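Local coordinates for endoglucanase A (Clostridium acetobutylicum, PDB 3IK2), which probably cleaves internal beta-1,4 linkages of cellulose and related glucans, as an endo-acting glycoside hydrolase of family 44 built on a TIM-like barrel, at residues D26-K31 against Y394-F399; S165-K170 against D216-T221; G356-I361 against Y384-S389. All blocks are in the same frame, centred on the assembly; numbering follows the deposited sequence.

Contact 1: D26-K31 against Y394-F399; sequences DFSNAK and YVQSAF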
loop_
_atom_site.group_PDB
_atom_site.type_symbol
_atom_site.label_atom_id
_atom_site.label_comp_id
_atom_site.label_asym_id
_atom_site.label_seq_id
_atom_site.Cartn_x
_atom_site.Cartn_y
_atom_site.Cartn_z
ATOM N N ASP A 26 11.984 -4.367 2.229
ATOM C CA ASP A 26 12.220 -5.024 3.508
ATOM C C ASP A 26 12.864 -4.140 4.578
ATOM O O ASP A 26 13.733 -3.349 4.296
ATOM C CB ASP A 26 13.017 -6.310 3.321
ATOM C CG ASP A 26 12.179 -7.401 2.688
ATOM O OD1 ASP A 26 10.962 -7.520 3.040
ATOM O OD2 ASP A 26 12.727 -8.099 1.815
ATOM N N PHE A 27 12.433 -4.363 5.811
ATOM C CA PHE A 27 12.925 -3.688 6.991
ATOM C C PHE A 27 13.930 -4.531 7.729
ATOM O O PHE A 27 13.770 -5.764 7.855
ATOM C CB PHE A 27 11.760 -3.408 7.907
ATOM C CG PHE A 27 10.726 -2.494 7.305
ATOM C CD1 PHE A 27 9.394 -2.905 7.191
ATOM C CD2 PHE A 27 11.080 -1.217 6.871
ATOM C CE1 PHE A 27 8.420 -2.052 6.678
ATOM C CE2 PHE A 27 10.114 -0.350 6.328
ATOM C CZ PHE A 27 8.783 -0.776 6.235
ATOM N N SER A 28 14.978 -3.879 8.219
ATOM C CA SER A 28 16.002 -4.585 9.004
ATOM C C SER A 28 15.376 -5.243 10.232
ATOM O O SER A 28 15.732 -6.374 10.576
ATOM C CB SER A 28 17.176 -3.645 9.399
ATOM O OG SER A 28 16.666 -2.471 10.037
ATOM N N ASN A 29 14.447 -4.553 10.895
ATOM C CA ASN A 29 13.767 -5.137 12.071
ATOM C C ASN A 29 12.308 -4.685 12.305
ATOM O O ASN A 29 11.991 -4.064 13.314
ATOM C CB ASN A 29 14.607 -4.920 13.339
ATOM C CG ASN A 29 14.112 -5.746 14.512
ATOM O OD1 ASN A 29 13.429 -6.775 14.334
ATOM N ND2 ASN A 29 14.439 -5.302 15.723
ATOM N N ALA A 30 11.427 -4.996 11.363
ATOM C CA ALA A 30 10.022 -4.651 11.502
ATOM C C ALA A 30 9.156 -5.734 10.889
ATOM O O ALA A 30 9.394 -6.178 9.749
ATOM C CB ALA A 30 9.718 -3.309 10.882
ATOM N N LYS A 31 8.166 -6.154 11.685
ATOM C CA LYS A 31 7.150 -7.144 11.308
ATOM C C LYS A 31 6.226 -6.687 10.176
ATOM O O LYS A 31 5.444 -5.725 10.329
ATOM C CB LYS A 31 6.292 -7.502 12.546
ATOM C CG LYS A 31 5.315 -8.662 12.305
ATOM C CD LYS A 31 6.060 -9.937 12.051
ATOM C CE LYS A 31 5.181 -10.982 11.425
ATOM N NZ LYS A 31 4.433 -11.711 12.449
ATOM N N TYR A 394 11.867 5.081 12.664
ATOM C CA TYR A 394 10.533 5.365 13.219
ATOM C C TYR A 394 9.373 4.762 12.419
ATOM O O TYR A 394 8.365 4.408 12.988
ATOM C CB TYR A 394 10.326 6.863 13.443
ATOM C CG TYR A 394 10.888 7.371 14.761
ATOM C CD1 TYR A 394 10.109 7.369 15.933
ATOM C CD2 TYR A 394 12.195 7.869 14.836
ATOM C CE1 TYR A 394 10.624 7.845 17.145
ATOM C CE2 TYR A 394 12.716 8.352 16.031
ATOM C CZ TYR A 394 11.934 8.341 17.185
ATOM O OH TYR A 394 12.481 8.820 18.372
ATOM N N VAL A 395 9.527 4.642 11.099
ATOM C CA VAL A 395 8.612 3.844 10.301
ATOM C C VAL A 395 8.615 2.392 10.817
ATOM O O VAL A 395 7.554 1.781 11.009
ATOM C CB VAL A 395 8.925 3.917 8.772
ATOM C CG1 VAL A 395 8.225 2.752 8.002
ATOM C CG2 VAL A 395 8.501 5.280 8.200
ATOM N N GLN A 396 9.798 1.847 11.079
ATOM C CA GLN A 396 9.841 0.479 11.576
ATOM C C GLN A 396 9.156 0.384 12.935
ATOM O O GLN A 396 8.427 -0.565 13.179
ATOM C CB GLN A 396 11.281 -0.036 11.646
ATOM C CG GLN A 396 11.955 -0.094 10.308
ATOM C CD GLN A 396 13.232 -0.916 10.335
ATOM O OE1 GLN A 396 13.277 -1.968 10.956
ATOM N NE2 GLN A 396 14.249 -0.466 9.616
ATOM N N SER A 397 9.339 1.383 13.802
ATOM C CA SER A 397 8.633 1.382 15.105
ATOM C C SER A 397 7.112 1.293 14.954
ATOM O O SER A 397 6.463 0.621 15.734
ATOM C CB SER A 397 8.929 2.619 15.946
ATOM O OG SER A 397 10.280 2.959 15.944
ATOM N N ALA A 398 6.556 2.026 13.994
ATOM C CA ALA A 398 5.116 2.032 13.756
ATOM C C ALA A 398 4.627 0.649 13.395
ATOM O O ALA A 398 3.653 0.179 13.984
ATOM C CB ALA A 398 4.738 3.052 12.687
ATOM N N PHE A 399 5.318 -0.024 12.466
ATOM C CA PHE A 399 4.984 -1.393 12.110
ATOM C C PHE A 399 5.073 -2.333 13.322
ATOM O O PHE A 399 4.179 -3.155 13.561
ATOM C CB PHE A 399 5.903 -1.902 10.989
ATOM C CG PHE A 399 5.476 -1.493 9.599
ATOM C CD1 PHE A 399 5.909 -0.283 9.039
ATOM C CD2 PHE A 399 4.650 -2.334 8.828
ATOM C CE1 PHE A 399 5.517 0.094 7.728
ATOM C CE2 PHE A 399 4.264 -1.959 7.510
ATOM C CZ PHE A 399 4.688 -0.751 6.968
HETATM O O HOH W 1 3.251 -4.750 11.361
#
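The loop 26-31, which leaves the first strand of the barrel, lies against helix 393-403, which follows the eighth, so the contact belongs to the seam where the TIM barrel closes. Its hydrogen bonds centre on Gln-396, whose long amide side chain runs antiparallel alongside Phe-27 to reach the loop. The carbonyl atom Gln-396 OE1 takes the amide of Asn-29 N on a lone pair, at 2.8 Å. On its other side the amide donates from Gln-396 NE2 to Ser-28 OG, 3.2 Å away and in the amide plane; NE2 also reaches Asn-392. A bridging water donates to Lys-31 O and Phe-399 O, tying the backbone at Lys-31 to the helix.

Apolar contacts flank this polar grip. Phe-27 CE1 sits above the centre of one face of the Phe-399 ring, with the two planes tilted by 49°. Phe-27 CZ also meets Val-395 CG1 at 4.0 Å. The small Ala-30 fits close to the helix, its CB 3.7 Å from Gln-396 CB.

An amide is apt here because it offers donor and acceptor together: a neutral side chain can hold an irregular loop at two neighbouring residues while CG packs on the Phe-27 ring.

Contact 2: S165-K170 against D216-T221; sequences SASGSK and DPAAET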
loop_
_atom_site.group_PDB
_atom_site.type_symbol
_atom_site.label_atom_id
_atom_site.label_comp_id
_atom_site.label_asym_id
_atom_site.label_seq_id
_atom_site.Cartn_x
_atom_site.Cartn_y
_atom_site.Cartn_z
ATOM N N SER A 165 -1.576 -22.481 -7.030
ATOM C CA SER A 165 -2.557 -21.430 -7.014
ATOM C C SER A 165 -2.499 -20.617 -5.706
ATOM O O SER A 165 -2.072 -21.114 -4.678
ATOM C CB SER A 165 -3.951 -22.014 -7.209
ATOM O OG SER A 165 -4.913 -20.990 -7.068
ATOM N N ALA A 166 -2.950 -19.364 -5.788
ATOM C CA ALA A 166 -3.238 -18.490 -4.639
ATOM C C ALA A 166 -4.134 -19.099 -3.575
ATOM O O ALA A 166 -4.079 -18.664 -2.437
ATOM C CB ALA A 166 -3.877 -17.190 -5.116
ATOM N N SER A 167 -4.989 -20.053 -3.945
ATOM C CA SER A 167 -5.837 -20.754 -2.988
ATOM C C SER A 167 -5.051 -21.624 -2.008
ATOM O O SER A 167 -5.590 -22.001 -0.970
ATOM C CB SER A 167 -6.885 -21.625 -3.689
ATOM O OG SER A 167 -6.266 -22.560 -4.545
ATOM N N GLY A 168 -3.796 -21.933 -2.305
ATOM C CA GLY A 168 -2.997 -22.799 -1.396
ATOM C C GLY A 168 -1.989 -22.051 -0.559
ATOM O O GLY A 168 -1.808 -20.851 -0.744
ATOM N N SER A 169 -1.321 -22.758 0.361
ATOM C CA SER A 169 -0.384 -22.116 1.325
ATOM C C SER A 169 0.817 -21.356 0.700
ATOM O O SER A 169 1.351 -20.408 1.298
ATOM C CB SER A 169 0.102 -23.121 2.400
ATOM O OG SER A 169 0.558 -24.346 1.828
ATOM N N LYS A 170 1.235 -21.741 -0.493
ATOM C CA LYS A 170 2.482 -21.168 -1.049
ATOM C C LYS A 170 2.274 -20.228 -2.240
ATOM O O LYS A 170 3.225 -19.537 -2.654
ATOM C CB LYS A 170 3.478 -22.276 -1.399
ATOM C CG LYS A 170 3.869 -23.103 -0.197
ATOM C CD LYS A 170 4.985 -24.071 -0.540
ATOM C CE LYS A 170 5.292 -24.984 0.641
ATOM N NZ LYS A 170 4.231 -26.029 0.831
ATOM N N ASP A 216 -4.731 -18.483 -13.010
ATOM C CA ASP A 216 -4.982 -18.729 -11.600
ATOM C C ASP A 216 -6.287 -18.068 -11.186
ATOM O O ASP A 216 -6.283 -16.887 -10.767
ATOM C CB ASP A 216 -3.785 -18.262 -10.752
ATOM C CG ASP A 216 -3.929 -18.627 -9.271
ATOM O OD1 ASP A 216 -4.970 -19.206 -8.864
ATOM O OD2 ASP A 216 -2.983 -18.313 -8.514
ATOM N N PRO A 217 -7.413 -18.818 -11.333
ATOM C CA PRO A 217 -8.748 -18.286 -11.030
ATOM C C PRO A 217 -8.880 -17.678 -9.629
ATOM O O PRO A 217 -9.722 -16.826 -9.413
ATOM C CB PRO A 217 -9.695 -19.522 -11.206
ATOM C CG PRO A 217 -8.950 -20.435 -12.114
ATOM C CD PRO A 217 -7.476 -20.206 -11.849
ATOM N N ALA A 218 -8.040 -18.111 -8.707
ATOM C CA ALA A 218 -8.107 -17.734 -7.282
ATOM C C ALA A 218 -7.211 -16.526 -6.964
ATOM O O ALA A 218 -7.274 -15.970 -5.878
ATOM C CB ALA A 218 -7.690 -18.943 -6.421
ATOM N N ALA A 219 -6.370 -16.127 -7.913
ATOM C CA ALA A 219 -5.492 -14.984 -7.695
ATOM C C ALA A 219 -6.252 -13.671 -7.875
ATOM O O ALA A 219 -7.218 -13.578 -8.642
ATOM C CB ALA A 219 -4.294 -15.053 -8.607
ATOM N N GLU A 220 -5.804 -12.658 -7.146
ATOM C CA GLU A 220 -6.467 -11.351 -7.110
ATOM C C GLU A 220 -5.743 -10.325 -7.987
ATOM O O GLU A 220 -4.499 -10.358 -8.115
ATOM C CB GLU A 220 -6.524 -10.846 -5.676
ATOM C CG GLU A 220 -7.622 -11.509 -4.861
ATOM C CD GLU A 220 -7.551 -11.117 -3.390
ATOM O OE1 GLU A 220 -6.532 -10.517 -2.956
ATOM O OE2 GLU A 220 -8.503 -11.443 -2.655
ATOM N N THR A 221 -6.531 -9.429 -8.592
ATOM C CA THR A 221 -5.983 -8.418 -9.506
ATOM C C THR A 221 -6.117 -7.049 -8.905
ATOM O O THR A 221 -7.128 -6.745 -8.258
ATOM C CB THR A 221 -6.661 -8.428 -10.910
ATOM O OG1 THR A 221 -8.077 -8.376 -10.747
ATOM C CG2 THR A 221 -6.253 -9.682 -11.680
#
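Asp-216 OD1 is gripped by two donors, one from each side of the contact. The hydroxyl Ser-165 OG donates to it over only 2.5 Å, and the amide Ala-218 N, two residues further along the same segment, reaches it at 3.3 Å. Both approach from above the carboxylate plane. The second bond closes an Asx turn, for which aspartate is well suited: its short side chain can fold back onto the backbone just after helix 198-215 ends.

The segments lie at alpha-to-beta connections of the TIM-like barrel. Residues 165-170 link helix 152-163 to strand 174-177; the second segment leaves helix 198-215 and runs into the adjacent strand 220-226. The contact therefore joins neighbouring beta-alpha units at the end of the barrel where the strands begin, opposite the end that carries the active site in TIM-barrel enzymes.

The other oxygen of the carboxylate completes a two-pronged grip on the first loop. Asp-216 OD2 accepts from Ala-166 N on its syn lone pair, at 2.9 Å and a nearly straight 167°. With CG anti to the backbone N (chi1 -174°), the carboxylate faces both donors at once. Serine suits position 165 because its hydroxyl can give and receive: while donating to the aspartate, Ser-165 OG accepts from Ser-167 N at 3.3 Å, forming an ST turn. Type I beta turns from Ser-165 to Gly-168 and from Asp-216 to Ala-219 compact both backbones.

Beside this polar cluster, small residues let the turns come close. Ala-218 CB lies 3.5 Å from Ser-165 OG, and the methyl Ala-166 CB points at the other turn, where it sits 3.7 Å from the carbonyl oxygen Ala-218 O and 4.1 Å from Ala-219 CB.

Contact 3: G356-I361 against Y384-S389; sequences GGEDHI and YWECNS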
loop_
_atom_site.group_PDB
_atom_site.type_symbol
_atom_site.label_atom_id
_atom_site.label_comp_id
_atom_site.label_asym_id
_atom_site.label_seq_id
_atom_site.Cartn_x
_atom_site.Cartn_y
_atom_site.Cartn_z
ATOM N N GLY A 356 6.860 10.496 4.840
ATOM C CA GLY A 356 8.105 11.257 5.015
ATOM C C GLY A 356 8.599 11.260 6.444
ATOM O O GLY A 356 7.996 10.602 7.305
ATOM N N GLY A 357 9.693 12.001 6.706
ATOM C CA GLY A 357 10.335 12.062 8.032
ATOM C C GLY A 357 10.445 10.737 8.777
ATOM O O GLY A 357 10.094 10.635 9.957
ATOM N N GLU A 358 10.964 9.744 8.058
ATOM C CA GLU A 358 10.942 8.319 8.386
ATOM C C GLU A 358 11.800 8.017 9.596
ATOM O O GLU A 358 11.550 7.046 10.294
ATOM C CB GLU A 358 11.498 7.510 7.214
ATOM C CG GLU A 358 10.681 7.561 5.946
ATOM C CD GLU A 358 11.397 6.894 4.812
ATOM O OE1 GLU A 358 12.425 6.218 5.086
ATOM O OE2 GLU A 358 10.925 7.009 3.659
ATOM N N ASP A 359 12.787 8.880 9.843
ATOM C CA ASP A 359 13.699 8.699 10.940
ATOM C C ASP A 359 13.426 9.684 12.093
ATOM O O ASP A 359 14.309 9.961 12.893
ATOM C CB ASP A 359 15.142 8.788 10.434
ATOM C CG ASP A 359 15.480 10.150 9.826
ATOM O OD1 ASP A 359 14.606 11.043 9.769
ATOM O OD2 ASP A 359 16.639 10.308 9.380
ATOM N N HIS A 360 12.173 10.132 12.189
ATOM C CA HIS A 360 11.713 11.151 13.147
ATOM C C HIS A 360 10.387 10.697 13.786
ATOM O O HIS A 360 9.610 9.999 13.147
ATOM C CB HIS A 360 11.497 12.479 12.380
ATOM C CG HIS A 360 11.101 13.632 13.246
ATOM N ND1 HIS A 360 12.016 14.372 13.971
ATOM C CD2 HIS A 360 9.893 14.180 13.498
ATOM C CE1 HIS A 360 11.385 15.333 14.619
ATOM N NE2 HIS A 360 10.095 15.233 14.356
ATOM N N ILE A 361 10.125 11.098 15.029
ATOM C CA ILE A 361 8.874 10.717 15.722
ATOM C C ILE A 361 7.604 11.090 14.935
ATOM O O ILE A 361 6.613 10.337 14.946
ATOM C CB ILE A 361 8.829 11.292 17.205
ATOM C CG1 ILE A 361 7.585 10.833 17.999
ATOM C CG2 ILE A 361 8.871 12.842 17.214
ATOM C CD1 ILE A 361 7.306 9.308 18.057
ATOM N N TYR A 384 3.941 0.105 2.099
ATOM C CA TYR A 384 4.783 1.260 2.248
ATOM C C TYR A 384 5.870 1.223 1.167
ATOM O O TYR A 384 6.300 0.138 0.758
ATOM C CB TYR A 384 5.399 1.147 3.643
ATOM C CG TYR A 384 6.570 2.044 3.932
ATOM C CD1 TYR A 384 6.364 3.340 4.412
ATOM C CD2 TYR A 384 7.873 1.585 3.769
ATOM C CE1 TYR A 384 7.412 4.157 4.685
ATOM C CE2 TYR A 384 8.946 2.406 4.056
ATOM C CZ TYR A 384 8.701 3.695 4.522
ATOM O OH TYR A 384 9.743 4.547 4.825
ATOM N N TRP A 385 6.274 2.412 0.700
ATOM C CA TRP A 385 7.358 2.611 -0.252
ATOM C C TRP A 385 8.432 3.496 0.412
ATOM O O TRP A 385 8.136 4.613 0.845
ATOM C CB TRP A 385 6.892 3.258 -1.582
ATOM C CG TRP A 385 8.016 3.303 -2.583
ATOM C CD1 TRP A 385 9.010 4.255 -2.660
ATOM C CD2 TRP A 385 8.295 2.346 -3.644
ATOM N NE1 TRP A 385 9.890 3.936 -3.684
ATOM C CE2 TRP A 385 9.472 2.779 -4.302
ATOM C CE3 TRP A 385 7.652 1.181 -4.108
ATOM C CZ2 TRP A 385 10.038 2.072 -5.379
ATOM C CZ3 TRP A 385 8.219 0.474 -5.191
ATOM C CH2 TRP A 385 9.394 0.928 -5.809
ATOM N N GLU A 386 9.654 2.964 0.481
ATOM C CA GLU A 386 10.815 3.596 1.081
ATOM C C GLU A 386 11.301 4.798 0.279
ATOM O O GLU A 386 11.591 4.666 -0.913
ATOM C CB GLU A 386 11.948 2.564 1.182
ATOM C CG GLU A 386 13.254 3.116 1.801
ATOM C CD GLU A 386 13.028 3.811 3.101
ATOM O OE1 GLU A 386 13.688 4.847 3.344
ATOM O OE2 GLU A 386 12.193 3.313 3.897
ATOM N N CYS A 387 11.375 5.966 0.931
ATOM C CA CYS A 387 11.850 7.185 0.269
ATOM C C CYS A 387 13.097 7.856 0.862
ATOM O O CYS A 387 13.427 8.973 0.450
ATOM C CB CYS A 387 10.727 8.210 0.189
ATOM S SG CYS A 387 9.309 7.609 -0.745
ATOM N N ASN A 388 13.772 7.216 1.822
ATOM C CA ASN A 388 14.886 7.853 2.502
ATOM C C ASN A 388 16.106 6.947 2.738
ATOM O O ASN A 388 16.655 6.942 3.830
ATOM C CB ASN A 388 14.408 8.438 3.856
ATOM C CG ASN A 388 15.302 9.583 4.363
ATOM O OD1 ASN A 388 16.016 10.232 3.580
ATOM N ND2 ASN A 388 15.245 9.840 5.673
ATOM N N SER A 389 16.490 6.172 1.727
ATOM C CA SER A 389 17.629 5.238 1.797
ATOM C C SER A 389 17.687 4.394 3.058
ATOM O O SER A 389 18.762 4.216 3.657
ATOM C CB SER A 389 18.953 5.986 1.585
ATOM O OG SER A 389 18.908 6.689 0.348
HETATM O O HOH W 2 17.090 11.576 7.078
#
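Glu-358 and Glu-386 meet carboxylate to carboxylate, their planes turned 84° apart, so that one acid stands almost upright on the other. Glu-358 comes in extended, its buried head reaching across from its own loop. Glu-386 starts with CB directed away from that loop, then bends at CG (chi2 51°) and brings its acid back. The oxygens Glu-358 OE1 and Glu-386 OE1 end 2.6 Å apart. Two full negative charges at such a distance would be costly, which is consistent with a raised pKa and a proton kept by the pair.

Donors around the pair would temper the charge further. Cys-387 N gives to Glu-358 OE2 on its syn lone pair, at 3.0 Å, and Asn-354 ND2 binds the same oxygen. On the other acid, Asn-388 N meets Glu-386 OE1 at 2.8 Å from above the carboxylate plane.

The segments follow the seventh and eighth strands of the barrel, 347-353 and 379-384. These loops thus lie at the C-terminal ends of the strands, where TIM-barrel glycosidases keep their active sites.

Tyr-384, at the end of the eighth strand, has CG anti to its backbone N, which directs the phenol at the carboxylates; its ring is 66° from the plane of Glu-358. Its OH, whose place in the model is less sure, appears to donate to Glu-386 OE2, an oxygen in the plane of the ring and also bound by Asn-392.

Asn-388 packs its CB 3.2 Å from Glu-358 OE1. Its amide and Asp-359 cross at about a right angle, too far apart to bond directly, and a water spans them, donating to Asp-359 OD2 at 2.7 Å and accepting from Asn-388 ND2 at 2.9 Å.

Contacts 1 and 3 are neighbours, their centres 10 Å apart, contact 3 nested in the chain loop that contact 1 closes. Helix 393-403, part of contact 1, leans on the 356-361 loop of contact 3: Val-395 N approaches Glu-358 O at 3.2 Å, probably a hydrogen bond. Asn-392 binds Gln-396 in one and Glu-386 in the other. Their loops follow barrel strands one, seven and eight, at the C-terminal end, presumably the active-site end as in other TIM-barrel glycosidases. A glycerol, probably from the crystallisation liquor, has its nearest atom about 3 Å from the Asn-29 side chain. Contact 2 stands at the opposite end, its centre 27 Å from that of contact 1 and 32 Å from that of contact 3.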